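Local coordinates for protein putative glycosyl hydrolase (Bacteroides thetaiotaomicron VPI-5482, PDB 3K11) that probably hydrolyses glycosidic bonds in carbohydrates, though its substrate is not established, at residues Q31-I36 / K101-Y106; F40-K45 / N366-V371; K180-A185 / Q195-W200; D186-R191 / A237-I242. One frame throughout, in Å; residues are numbered along the deposited sequence. Where two conformers were deposited one is given.

Contacts 1 and 2 share helix 29-45 and touch each other, whereas contacts 3 and 4 lie on the opposite side of the chain's centre, about 36 to 38 Å away between centres, and meet around the small antiparallel sheet. Contact 2 is the most buried: a tyrosine packs on a tight turn and ends in a hydrogen bond. The other three are partly buried. Contact 1 joins two helices through long side chains whose charges are settled by nearby carboxylates. Contact 3 closes the loop 181-197 on itself and onto the start of strand 198-200, by a short tyrosine-asparagine hydrogen bond and a pair of leucines; contact 4 fastens it to the end of helix 222-240 by a salt bridge.

Contact 1 of 4, residues Q31-I36 / K101-Y106; sequences QVKKDI and KRYTDY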
# COMPACT_ATOMS: atom_id res chain seq x y z
N GLN A 31 -3.90 -31.28 -16.91
CA GLN A 31 -2.94 -30.25 -17.25
C GLN A 31 -1.93 -30.06 -16.10
O GLN A 31 -0.72 -30.04 -16.35
CB GLN A 31 -3.62 -28.92 -17.64
CG GLN A 31 -2.65 -27.85 -18.18
CD GLN A 31 -1.71 -28.36 -19.27
OE1 GLN A 31 -2.14 -28.87 -20.32
NE2 GLN A 31 -0.42 -28.25 -19.01
N VAL A 32 -2.41 -30.00 -14.85
CA VAL A 32 -1.50 -29.82 -13.73
C VAL A 32 -0.50 -30.97 -13.74
O VAL A 32 0.71 -30.75 -13.61
CB VAL A 32 -2.22 -29.77 -12.35
CG1 VAL A 32 -1.17 -29.63 -11.23
CG2 VAL A 32 -3.23 -28.60 -12.29
N LYS A 33 -0.97 -32.19 -13.97
CA LYS A 33 -0.05 -33.32 -13.97
C LYS A 33 0.99 -33.23 -15.09
O LYS A 33 2.17 -33.58 -14.90
CB LYS A 33 -0.84 -34.63 -14.04
CG LYS A 33 -0.04 -35.92 -14.07
CD LYS A 33 0.70 -36.22 -12.81
CE LYS A 33 1.00 -37.71 -12.67
NZ LYS A 33 1.89 -38.18 -13.75
N LYS A 34 0.57 -32.77 -16.27
CA LYS A 34 1.50 -32.58 -17.38
C LYS A 34 2.64 -31.62 -17.00
O LYS A 34 3.81 -31.86 -17.31
CB LYS A 34 0.72 -32.03 -18.58
CG LYS A 34 1.58 -31.71 -19.80
CD LYS A 34 0.73 -31.12 -20.95
CE LYS A 34 1.60 -30.79 -22.19
NZ LYS A 34 2.67 -29.77 -21.89
N ASP A 35 2.28 -30.58 -16.26
CA ASP A 35 3.26 -29.58 -15.87
C ASP A 35 4.21 -30.08 -14.78
O ASP A 35 5.43 -29.92 -14.90
CB ASP A 35 2.55 -28.29 -15.50
CG ASP A 35 2.01 -27.55 -16.73
OD1 ASP A 35 2.45 -27.80 -17.88
OD2 ASP A 35 1.13 -26.69 -16.59
N ILE A 36 3.69 -30.72 -13.75
CA ILE A 36 4.62 -31.28 -12.74
C ILE A 36 5.45 -32.41 -13.33
O ILE A 36 6.57 -32.60 -12.93
CB ILE A 36 3.95 -31.63 -11.37
CG1 ILE A 36 2.87 -32.72 -11.49
CG2 ILE A 36 3.42 -30.37 -10.72
CD1 ILE A 36 2.40 -33.35 -10.14
N LYS A 101 3.69 -43.83 -9.16
CA LYS A 101 4.75 -44.37 -8.31
C LYS A 101 6.14 -43.94 -8.72
O LYS A 101 7.10 -44.17 -7.98
CB LYS A 101 4.70 -45.90 -8.34
CG LYS A 101 3.39 -46.46 -7.76
N ARG A 102 6.28 -43.37 -9.91
CA ARG A 102 7.59 -42.86 -10.34
C ARG A 102 8.10 -41.81 -9.35
O ARG A 102 9.31 -41.70 -9.11
CB ARG A 102 7.53 -42.21 -11.73
CG ARG A 102 7.21 -43.16 -12.90
CD ARG A 102 7.28 -42.37 -14.21
NE ARG A 102 6.42 -41.18 -14.11
CZ ARG A 102 6.68 -39.97 -14.60
NH1 ARG A 102 7.78 -39.69 -15.29
NH2 ARG A 102 5.81 -39.00 -14.39
N TYR A 103 7.18 -41.03 -8.79
CA TYR A 103 7.55 -39.98 -7.86
C TYR A 103 8.20 -40.56 -6.60
O TYR A 103 9.25 -40.09 -6.17
CB TYR A 103 6.36 -39.11 -7.51
CG TYR A 103 5.69 -38.39 -8.66
CD1 TYR A 103 6.41 -37.85 -9.70
CD2 TYR A 103 4.33 -38.19 -8.67
CE1 TYR A 103 5.79 -37.18 -10.73
CE2 TYR A 103 3.70 -37.48 -9.68
CZ TYR A 103 4.43 -36.97 -10.70
OH TYR A 103 3.82 -36.28 -11.72
N THR A 104 7.60 -41.59 -6.03
CA THR A 104 8.21 -42.21 -4.85
C THR A 104 9.41 -43.08 -5.23
O THR A 104 10.36 -43.20 -4.44
CB THR A 104 7.22 -42.95 -3.97
OG1 THR A 104 6.26 -43.61 -4.79
CG2 THR A 104 6.53 -41.99 -2.98
N ASP A 105 9.41 -43.66 -6.44
CA ASP A 105 10.60 -44.41 -6.90
C ASP A 105 11.83 -43.51 -6.88
O ASP A 105 12.94 -43.95 -6.53
CB ASP A 105 10.44 -44.90 -8.32
CG ASP A 105 9.44 -46.06 -8.47
OD1 ASP A 105 8.98 -46.61 -7.44
OD2 ASP A 105 9.12 -46.38 -9.63
N TYR A 106 11.65 -42.26 -7.28
CA TYR A 106 12.74 -41.29 -7.26
C TYR A 106 13.28 -41.09 -5.86
O TYR A 106 14.49 -41.04 -5.66
CB TYR A 106 12.22 -39.95 -7.80
CG TYR A 106 13.20 -38.81 -7.74
CD1 TYR A 106 13.27 -37.99 -6.61
CD2 TYR A 106 14.04 -38.52 -8.81
CE1 TYR A 106 14.15 -36.94 -6.54
CE2 TYR A 106 14.94 -37.44 -8.74
CZ TYR A 106 14.98 -36.67 -7.59
OH TYR A 106 15.84 -35.62 -7.46
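The hydroxyl of Tyr103 reaches from helix 101-128 to the stem of Lys33 and the end of Ile36 on helix 29-45, two helices of the (alpha/alpha)6 barrel expected of family 88 glycoside hydrolases. The two short segments run 27° apart in direction, with axes no closer than 13.7 Å, a gap that long side chains can bridge. Lys33 and Tyr103 come from opposite directions, and Lys33 CE lies 3.3 Å from Tyr103 OH. The lysine starts with CG anti to the backbone N (chi1 178°) and then bends at chi2 and chi4, turns that gather CD, CE and NZ around the phenol oxygen. Ile36 meets the tyrosine at about a right angle, its CD1 3.6 Å from Tyr103 OH. Tyrosine suits this place because its flat body can pack among apolar groups while its end stays polar.

The next shell settles the polar groups. Tyr103 OH is hydrogen-bonded to Asp37, and Lys33 NZ and Arg102 NH2 each form salt bridges with both Asp37 and Asp100, which probably offset the closeness of the two cations. Around them, Phe40 meets the Tyr103 ring edge-to-face, Ala94 and Thr98 of helix 82-98 touch Tyr103, and Ile411 backs Lys33 and Ile36. Lys33 NZ itself sits at the edge of the Arg102 guanidinium, near its plane, 4.1 Å from Arg102 NH2.

Contact 2 of 4, residues F40-K45 / N366-V371; sequences FAYIDK and NEEGQV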
# COMPACT_ATOMS: atom_id res chain seq x y z
N PHE A 40 9.38 -32.73 -13.09
CA PHE A 40 9.93 -33.97 -12.57
C PHE A 40 10.96 -34.56 -13.55
O PHE A 40 12.04 -35.00 -13.14
CB PHE A 40 8.81 -34.98 -12.32
CG PHE A 40 9.30 -36.31 -11.85
CD1 PHE A 40 9.93 -36.42 -10.63
CD2 PHE A 40 9.17 -37.45 -12.64
CE1 PHE A 40 10.43 -37.63 -10.18
CE2 PHE A 40 9.67 -38.66 -12.20
CZ PHE A 40 10.28 -38.75 -10.95
N ALA A 41 10.63 -34.59 -14.82
CA ALA A 41 11.56 -35.20 -15.81
C ALA A 41 12.86 -34.42 -15.81
O ALA A 41 13.96 -34.97 -15.86
CB ALA A 41 10.94 -35.21 -17.21
N TYR A 42 12.75 -33.11 -15.72
CA TYR A 42 13.93 -32.27 -15.70
C TYR A 42 14.81 -32.53 -14.47
O TYR A 42 15.99 -32.75 -14.60
CB TYR A 42 13.51 -30.80 -15.75
CG TYR A 42 14.68 -29.86 -15.61
CD1 TYR A 42 15.68 -29.81 -16.56
CD2 TYR A 42 14.78 -29.01 -14.53
CE1 TYR A 42 16.76 -28.95 -16.40
CE2 TYR A 42 15.85 -28.17 -14.38
CZ TYR A 42 16.83 -28.13 -15.31
OH TYR A 42 17.89 -27.25 -15.10
N ILE A 43 14.22 -32.51 -13.28
CA ILE A 43 15.03 -32.63 -12.08
C ILE A 43 15.62 -34.04 -11.95
O ILE A 43 16.66 -34.20 -11.34
CB ILE A 43 14.29 -32.23 -10.79
CG1 ILE A 43 13.09 -33.15 -10.51
CG2 ILE A 43 13.88 -30.74 -10.87
CD1 ILE A 43 12.99 -33.59 -9.09
N ASP A 44 14.92 -35.01 -12.51
CA ASP A 44 15.37 -36.41 -12.44
C ASP A 44 16.79 -36.52 -13.08
O ASP A 44 17.74 -37.07 -12.44
CB ASP A 44 14.37 -37.28 -13.19
CG ASP A 44 14.61 -38.77 -13.01
OD1 ASP A 44 15.26 -39.20 -12.02
OD2 ASP A 44 14.11 -39.51 -13.87
N LYS A 45 16.91 -35.95 -14.29
CA LYS A 45 18.20 -35.96 -15.03
C LYS A 45 19.27 -35.02 -14.47
O LYS A 45 20.44 -35.17 -14.78
CB LYS A 45 18.05 -35.81 -16.57
CG LYS A 45 17.05 -34.78 -17.18
CD LYS A 45 17.45 -33.31 -17.05
CE LYS A 45 18.60 -32.95 -17.94
NZ LYS A 45 19.06 -31.53 -18.09
N ASN A 366 9.18 -23.47 -17.60
CA ASN A 366 9.55 -23.34 -19.03
C ASN A 366 9.55 -24.67 -19.79
O ASN A 366 9.28 -25.70 -19.19
CB ASN A 366 10.84 -22.53 -19.22
CG ASN A 366 12.05 -23.18 -18.66
OD1 ASN A 366 12.12 -24.39 -18.55
ND2 ASN A 366 13.07 -22.36 -18.39
N GLU A 367 9.80 -24.66 -21.10
CA GLU A 367 9.68 -25.89 -21.89
C GLU A 367 10.69 -26.94 -21.44
O GLU A 367 10.44 -28.13 -21.57
CB GLU A 367 9.85 -25.61 -23.39
CG GLU A 367 8.71 -24.80 -24.00
CD GLU A 367 8.92 -24.48 -25.48
OE1 GLU A 367 10.03 -24.73 -26.01
OE2 GLU A 367 7.96 -23.95 -26.09
N GLU A 368 11.81 -26.49 -20.88
CA GLU A 368 12.79 -27.42 -20.37
C GLU A 368 12.38 -28.08 -19.05
O GLU A 368 12.92 -29.16 -18.70
CB GLU A 368 14.07 -26.68 -20.15
CG GLU A 368 15.25 -27.59 -19.85
CD GLU A 368 16.54 -26.85 -19.82
OE1 GLU A 368 16.53 -25.60 -19.88
OE2 GLU A 368 17.58 -27.53 -19.73
N GLY A 369 11.46 -27.45 -18.33
CA GLY A 369 11.01 -27.94 -17.03
C GLY A 369 11.62 -27.18 -15.86
O GLY A 369 11.47 -27.59 -14.69
N GLN A 370 12.36 -26.11 -16.17
CA GLN A 370 12.90 -25.25 -15.13
C GLN A 370 11.81 -24.37 -14.58
O GLN A 370 10.81 -24.14 -15.23
CB GLN A 370 14.02 -24.37 -15.67
CG GLN A 370 15.22 -25.16 -16.21
CD GLN A 370 16.28 -24.25 -16.76
OE1 GLN A 370 15.97 -23.25 -17.41
NE2 GLN A 370 17.55 -24.61 -16.54
N VAL A 371 12.04 -23.86 -13.39
CA VAL A 371 11.12 -22.94 -12.73
C VAL A 371 11.79 -21.58 -12.69
O VAL A 371 12.83 -21.39 -12.03
CB VAL A 371 10.76 -23.42 -11.31
CG1 VAL A 371 9.94 -22.36 -10.59
CG2 VAL A 371 10.01 -24.79 -11.37
O HOH W 1 17.35 -30.32 -19.80
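Tyr42 lays its ring against the backbone of Glu368 and Gly369 and the side chains of Glu368 and Gln370. Its CG stands anti to the backbone N (chi1 175°), which carries the ring off helix 29-45 and onto the turn. Gln370 crosses it obliquely: Gln370 CG rests 3.5 Å from Tyr42 CZ, and the chain, extended beyond CG, carries the amide out to the hydroxyl. There Gln370 NE2 donates to Tyr42 OH at 3.0 Å in a nearly straight bond (170°), with the hydroxyl oxygen in the amide plane although ring and amide stand 88° apart. The other end of the amide is held too, since Asn366 ND2 donates to a lone pair of Gln370 OE1 at 3.2 Å, and the two bonds together fix which way the amide is turned.

Residues 366 to 369 form a type I beta turn, in the loop after helix 347-362 of the probable (alpha/alpha)6 barrel. Gly369 is required twice over: a beta carbon would clash with Tyr42 CB and with the preceding carbonyl oxygen. Asn366 OD1 braces the turn by accepting from Gln370 N at 2.9 Å. Replacing Tyr42 by an alanine would probably leave Gln370 NE2 without its acceptor and open a gap against the turn and against Tyr395 and Tyr400, which the ring also touches.

Glu368, extended as well, runs past another part of the ring, with Glu368 OE2 3.7 Å from Tyr42 CE1. A water bridges its charge to Lys45, accepting from Lys45 NZ at 2.7 Å and donating to Glu368 OE2 at 2.8 Å.

Contact 3 of 4, residues K180-A185 / Q195-W200; sequences KEYRLA and QRNTLW
Asn197 meets Tyr182 from a left-handed backbone conformation (phi 46°, psi 58°), which asparagine tolerates better than most residues. With Thr198 it faces Arg191 in a G1 beta bulge at the start of strand 198-200. Its side chain offers its oxygen to the phenol: Tyr182 OH donates to Asn197 OD1 at a short 2.6 Å, on a lone pair in the carbonyl plane. That oxygen also lies in the plane of the tyrosine ring, at its edge, the ring and amide planes being 36° apart. Asn197 ND2 is used as well, giving hydrogen bonds to Glu254 and, at 2.9 Å, to a water.

Away from the hydrogen bond, the contact is apolar. Leu184 forks between two partners, with Leu184 CD2 3.7 Å from Asn197 CB and Leu184 CD1 3.8 Å from Leu199 CD2. A leucine in place of Asn197 would probably leave the Tyr182 hydroxyl without its acceptor and Glu254 without its amide donor, and strain the left-handed backbone at this position of the bulge.

Strand 198-200 pairs antiparallel with 247-253, whose Trp252 touches both leucines, and Arg239 of helix 222-240 packs against Leu184 and Leu199 too.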
# COMPACT_ATOMS: atom_id res chain seq x y z
N LYS A 180 22.21 -30.62 19.55
CA LYS A 180 23.34 -29.79 19.24
C LYS A 180 23.04 -28.39 18.73
O LYS A 180 23.80 -27.45 18.99
CB LYS A 180 24.19 -30.51 18.23
CG LYS A 180 24.72 -31.84 18.79
CD LYS A 180 25.69 -32.45 17.81
CE LYS A 180 26.25 -33.80 18.34
NZ LYS A 180 27.16 -34.46 17.33
N GLU A 181 21.97 -28.24 17.98
CA GLU A 181 21.59 -26.94 17.44
C GLU A 181 21.49 -25.87 18.54
O GLU A 181 20.91 -26.13 19.59
CB GLU A 181 20.23 -27.05 16.72
CG GLU A 181 19.61 -25.73 16.23
CD GLU A 181 20.57 -24.86 15.42
OE1 GLU A 181 21.22 -25.38 14.47
OE2 GLU A 181 20.70 -23.66 15.74
N TYR A 182 22.05 -24.69 18.27
CA TYR A 182 21.98 -23.56 19.19
C TYR A 182 20.53 -23.12 19.39
O TYR A 182 19.70 -23.14 18.46
CB TYR A 182 22.75 -22.37 18.63
CG TYR A 182 22.83 -21.23 19.61
CD1 TYR A 182 23.67 -21.29 20.70
CD2 TYR A 182 22.07 -20.09 19.45
CE1 TYR A 182 23.72 -20.26 21.63
CE2 TYR A 182 22.13 -19.05 20.37
CZ TYR A 182 22.94 -19.16 21.47
OH TYR A 182 23.03 -18.15 22.39
N ARG A 183 20.23 -22.74 20.64
CA ARG A 183 18.90 -22.29 21.01
C ARG A 183 19.01 -21.07 21.92
O ARG A 183 20.02 -20.90 22.62
CB ARG A 183 18.17 -23.36 21.79
CG ARG A 183 17.88 -24.65 21.01
CD ARG A 183 17.64 -25.71 21.98
NE ARG A 183 17.33 -27.07 21.47
CZ ARG A 183 16.13 -27.66 21.53
NH1 ARG A 183 15.04 -27.00 21.95
NH2 ARG A 183 16.00 -28.93 21.15
N LEU A 184 17.94 -20.29 21.96
CA LEU A 184 17.78 -19.23 22.95
C LEU A 184 17.65 -19.86 24.33
O LEU A 184 17.52 -21.08 24.44
CB LEU A 184 16.52 -18.39 22.67
CG LEU A 184 16.40 -17.57 21.38
CD1 LEU A 184 15.12 -16.72 21.38
CD2 LEU A 184 17.63 -16.70 21.14
N ALA A 185 17.66 -19.04 25.39
CA ALA A 185 17.55 -19.56 26.76
C ALA A 185 16.27 -20.40 26.95
O ALA A 185 16.28 -21.44 27.64
CB ALA A 185 17.60 -18.42 27.79
N GLN A 195 23.66 -11.81 13.89
CA GLN A 195 23.81 -11.19 15.18
C GLN A 195 23.62 -12.31 16.22
O GLN A 195 23.07 -13.38 15.91
CB GLN A 195 22.74 -10.14 15.43
CG GLN A 195 22.74 -8.95 14.44
CD GLN A 195 23.92 -7.98 14.61
OE1 GLN A 195 24.64 -8.01 15.63
NE2 GLN A 195 24.12 -7.09 13.60
N ARG A 196 24.10 -12.05 17.42
CA ARG A 196 23.86 -12.98 18.54
C ARG A 196 22.36 -13.17 18.75
O ARG A 196 21.57 -12.24 18.58
CB ARG A 196 24.41 -12.44 19.84
CG ARG A 196 25.91 -12.39 19.92
CD ARG A 196 26.34 -12.47 21.36
NE ARG A 196 27.77 -12.21 21.51
CZ ARG A 196 28.29 -11.06 21.93
NH1 ARG A 196 27.53 -10.03 22.31
NH2 ARG A 196 29.61 -10.94 22.00
N ASN A 197 21.99 -14.39 19.11
CA ASN A 197 20.62 -14.71 19.50
C ASN A 197 19.59 -14.13 18.55
O ASN A 197 18.69 -13.36 18.93
CB ASN A 197 20.37 -14.25 20.96
CG ASN A 197 21.04 -15.18 21.97
OD1 ASN A 197 21.73 -16.10 21.59
ND2 ASN A 197 20.77 -15.00 23.22
N THR A 198 19.74 -14.55 17.30
CA THR A 198 18.81 -14.17 16.23
C THR A 198 17.90 -15.33 15.87
O THR A 198 18.35 -16.47 15.69
CB THR A 198 19.60 -13.76 14.95
OG1 THR A 198 20.47 -12.67 15.28
CG2 THR A 198 18.67 -13.35 13.85
N LEU A 199 16.61 -15.03 15.76
CA LEU A 199 15.66 -15.96 15.23
C LEU A 199 15.48 -15.66 13.74
O LEU A 199 15.28 -14.52 13.38
CB LEU A 199 14.34 -15.90 15.94
CG LEU A 199 14.27 -16.24 17.43
CD1 LEU A 199 12.80 -16.15 17.95
CD2 LEU A 199 14.92 -17.65 17.71
N TRP A 200 15.50 -16.72 12.95
CA TRP A 200 15.20 -16.71 11.51
C TRP A 200 13.86 -17.36 11.30
O TRP A 200 13.65 -18.50 11.73
CB TRP A 200 16.24 -17.53 10.77
CG TRP A 200 17.57 -16.88 10.65
CD1 TRP A 200 18.40 -16.46 11.65
CD2 TRP A 200 18.25 -16.65 9.43
NE1 TRP A 200 19.56 -15.96 11.12
CE2 TRP A 200 19.50 -16.07 9.76
CE3 TRP A 200 17.92 -16.87 8.08
CZ2 TRP A 200 20.45 -15.73 8.78
CZ3 TRP A 200 18.83 -16.50 7.11
CH2 TRP A 200 20.11 -15.96 7.46
O HOH W 2 21.53 -16.94 25.20

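Contact 4 of 4, residues D186-R191 / A237-I242; sequences DGTFAR and ADRMFI. With EDO (1,2-ethanediol), chain I.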
# COMPACT_ATOMS: atom_id res chain seq x y z
N ASP A 186 15.20 -19.97 26.29
CA ASP A 186 13.93 -20.64 26.38
C ASP A 186 13.79 -21.85 25.46
O ASP A 186 12.72 -22.45 25.40
CB ASP A 186 12.80 -19.67 26.15
CG ASP A 186 12.65 -19.26 24.72
OD1 ASP A 186 13.44 -19.65 23.83
OD2 ASP A 186 11.70 -18.51 24.48
N GLY A 187 14.86 -22.21 24.76
CA GLY A 187 14.86 -23.45 23.96
C GLY A 187 14.57 -23.22 22.50
O GLY A 187 14.70 -24.13 21.71
N THR A 188 14.12 -22.03 22.12
CA THR A 188 13.79 -21.75 20.71
C THR A 188 15.01 -21.90 19.78
O THR A 188 16.08 -21.37 20.06
CB THR A 188 13.22 -20.32 20.50
OG1 THR A 188 12.26 -20.00 21.52
CG2 THR A 188 12.65 -20.16 19.05
N PHE A 189 14.87 -22.67 18.72
CA PHE A 189 15.97 -22.81 17.74
C PHE A 189 16.40 -21.41 17.29
O PHE A 189 15.57 -20.65 16.85
CB PHE A 189 15.54 -23.62 16.53
CG PHE A 189 15.19 -25.07 16.82
CD1 PHE A 189 16.06 -25.88 17.51
CD2 PHE A 189 14.01 -25.62 16.32
CE1 PHE A 189 15.74 -27.23 17.73
CE2 PHE A 189 13.72 -26.97 16.54
CZ PHE A 189 14.56 -27.74 17.24
N ALA A 190 17.72 -21.13 17.34
CA ALA A 190 18.26 -19.79 17.05
C ALA A 190 19.59 -19.89 16.32
O ALA A 190 20.14 -20.99 16.11
CB ALA A 190 18.46 -19.03 18.37
N ARG A 191 20.09 -18.73 15.92
CA ARG A 191 21.40 -18.59 15.28
C ARG A 191 22.16 -17.48 15.93
O ARG A 191 21.58 -16.60 16.57
CB ARG A 191 21.26 -18.29 13.79
CG ARG A 191 20.36 -19.26 13.06
CD ARG A 191 20.57 -19.19 11.59
NE ARG A 191 19.49 -19.89 10.90
CZ ARG A 191 19.37 -19.95 9.58
NH1 ARG A 191 20.26 -19.37 8.80
NH2 ARG A 191 18.33 -20.58 9.05
N ALA A 237 6.35 -17.89 17.02
CA ALA A 237 5.23 -17.02 16.58
C ALA A 237 5.00 -15.83 17.50
O ALA A 237 4.69 -14.77 17.01
CB ALA A 237 3.92 -17.85 16.35
N ASP A 238 5.18 -16.02 18.82
CA ASP A 238 5.03 -14.92 19.81
C ASP A 238 5.82 -13.71 19.38
O ASP A 238 5.32 -12.57 19.33
CB ASP A 238 5.55 -15.36 21.18
CG ASP A 238 5.39 -14.28 22.25
OD1 ASP A 238 4.25 -13.78 22.37
OD2 ASP A 238 6.40 -13.92 22.91
N ARG A 239 7.06 -13.98 19.00
CA ARG A 239 8.00 -12.92 18.65
C ARG A 239 7.93 -12.43 17.20
O ARG A 239 8.13 -11.26 16.94
CB ARG A 239 9.40 -13.42 18.88
CG ARG A 239 9.64 -13.74 20.35
CD ARG A 239 10.94 -14.39 20.47
NE ARG A 239 11.45 -14.58 21.83
CZ ARG A 239 11.57 -15.75 22.45
NH1 ARG A 239 11.06 -16.88 21.96
NH2 ARG A 239 12.17 -15.77 23.63
N MSE A 240 7.65 -13.34 16.28
CA MSE A 240 7.81 -13.06 14.85
C MSE A 240 6.50 -12.73 14.12
O MSE A 240 6.54 -12.03 13.08
CB MSE A 240 8.62 -14.22 14.21
CG MSE A 240 10.01 -14.40 14.87
SE MSE A 240 11.09 -15.50 13.80
CE MSE A 240 11.75 -13.99 12.70
N PHE A 241 5.35 -13.14 14.67
CA PHE A 241 4.04 -12.86 14.01
C PHE A 241 3.71 -11.41 14.25
O PHE A 241 4.01 -10.90 15.32
CB PHE A 241 2.92 -13.76 14.52
CG PHE A 241 1.68 -13.74 13.65
CD1 PHE A 241 1.72 -14.19 12.33
CD2 PHE A 241 0.48 -13.32 14.14
CE1 PHE A 241 0.59 -14.18 11.55
CE2 PHE A 241 -0.65 -13.29 13.32
CZ PHE A 241 -0.59 -13.71 12.06
N ILE A 242 3.06 -10.77 13.28
CA ILE A 242 2.68 -9.36 13.34
C ILE A 242 1.14 -9.35 13.19
O ILE A 242 0.61 -9.32 12.07
CB ILE A 242 3.28 -8.52 12.22
CG1 ILE A 242 4.81 -8.63 12.18
CG2 ILE A 242 2.98 -7.02 12.47
CD1 ILE A 242 5.45 -8.21 10.90
C1 EDO I . 17.88 -21.03 5.15
O1 EDO I . 17.23 -21.19 6.40
C2 EDO I . 18.77 -19.81 5.24
O2 EDO I . 19.98 -20.23 5.82
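Asp186 and Arg239 form the salt bridge of this contact, which ties the loop 186-191 to the last turn of helix 222-240. Arg239, extended from CG to NE, presents the end of its guanidinium, and both terminal nitrogens hold one oxygen: NH2 lies 2.9 Å and NH1 3.1 Å from Asp186 OD2. The oxygen sits near the guanidinium plane, but the carboxylate is turned 73° from it. NH1 meets the syn lone pair of OD2, whereas NH2 comes from well above the carboxylate plane.

Hydrogen bonds inside the loop occupy the other oxygen. Asp186 CG stands between the backbone N and the carbonyl carbon (chi1 74°), folding the carboxylate back over the chain, where Asp186 OD1 accepts from Thr188 N at 3.0 Å in an Asx turn and from Thr188 OG1 at 2.6 Å, both from the same face. Gly187 makes the turn possible, its backbone angles leaving no room for a beta carbon. Since the threonine hydroxyl donates to Asp186, its oxygen can accept: Gln235 bonds to it, and Arg239 NH1 does so weakly, at 3.4 Å.

At the other end of the loop Arg191 holds a 1,2-ethanediol, probably from the crystallisation liquor: it donates from NH2 to O1 of the diol at 2.9 Å and from NH1 to O2, while pairing with Asp203.

With each oxygen of Asp186 gripped by two donors, its carboxylate is probably kept ionised and fixed in rotation, so one small acid shapes its own turn and fastens it to the helix.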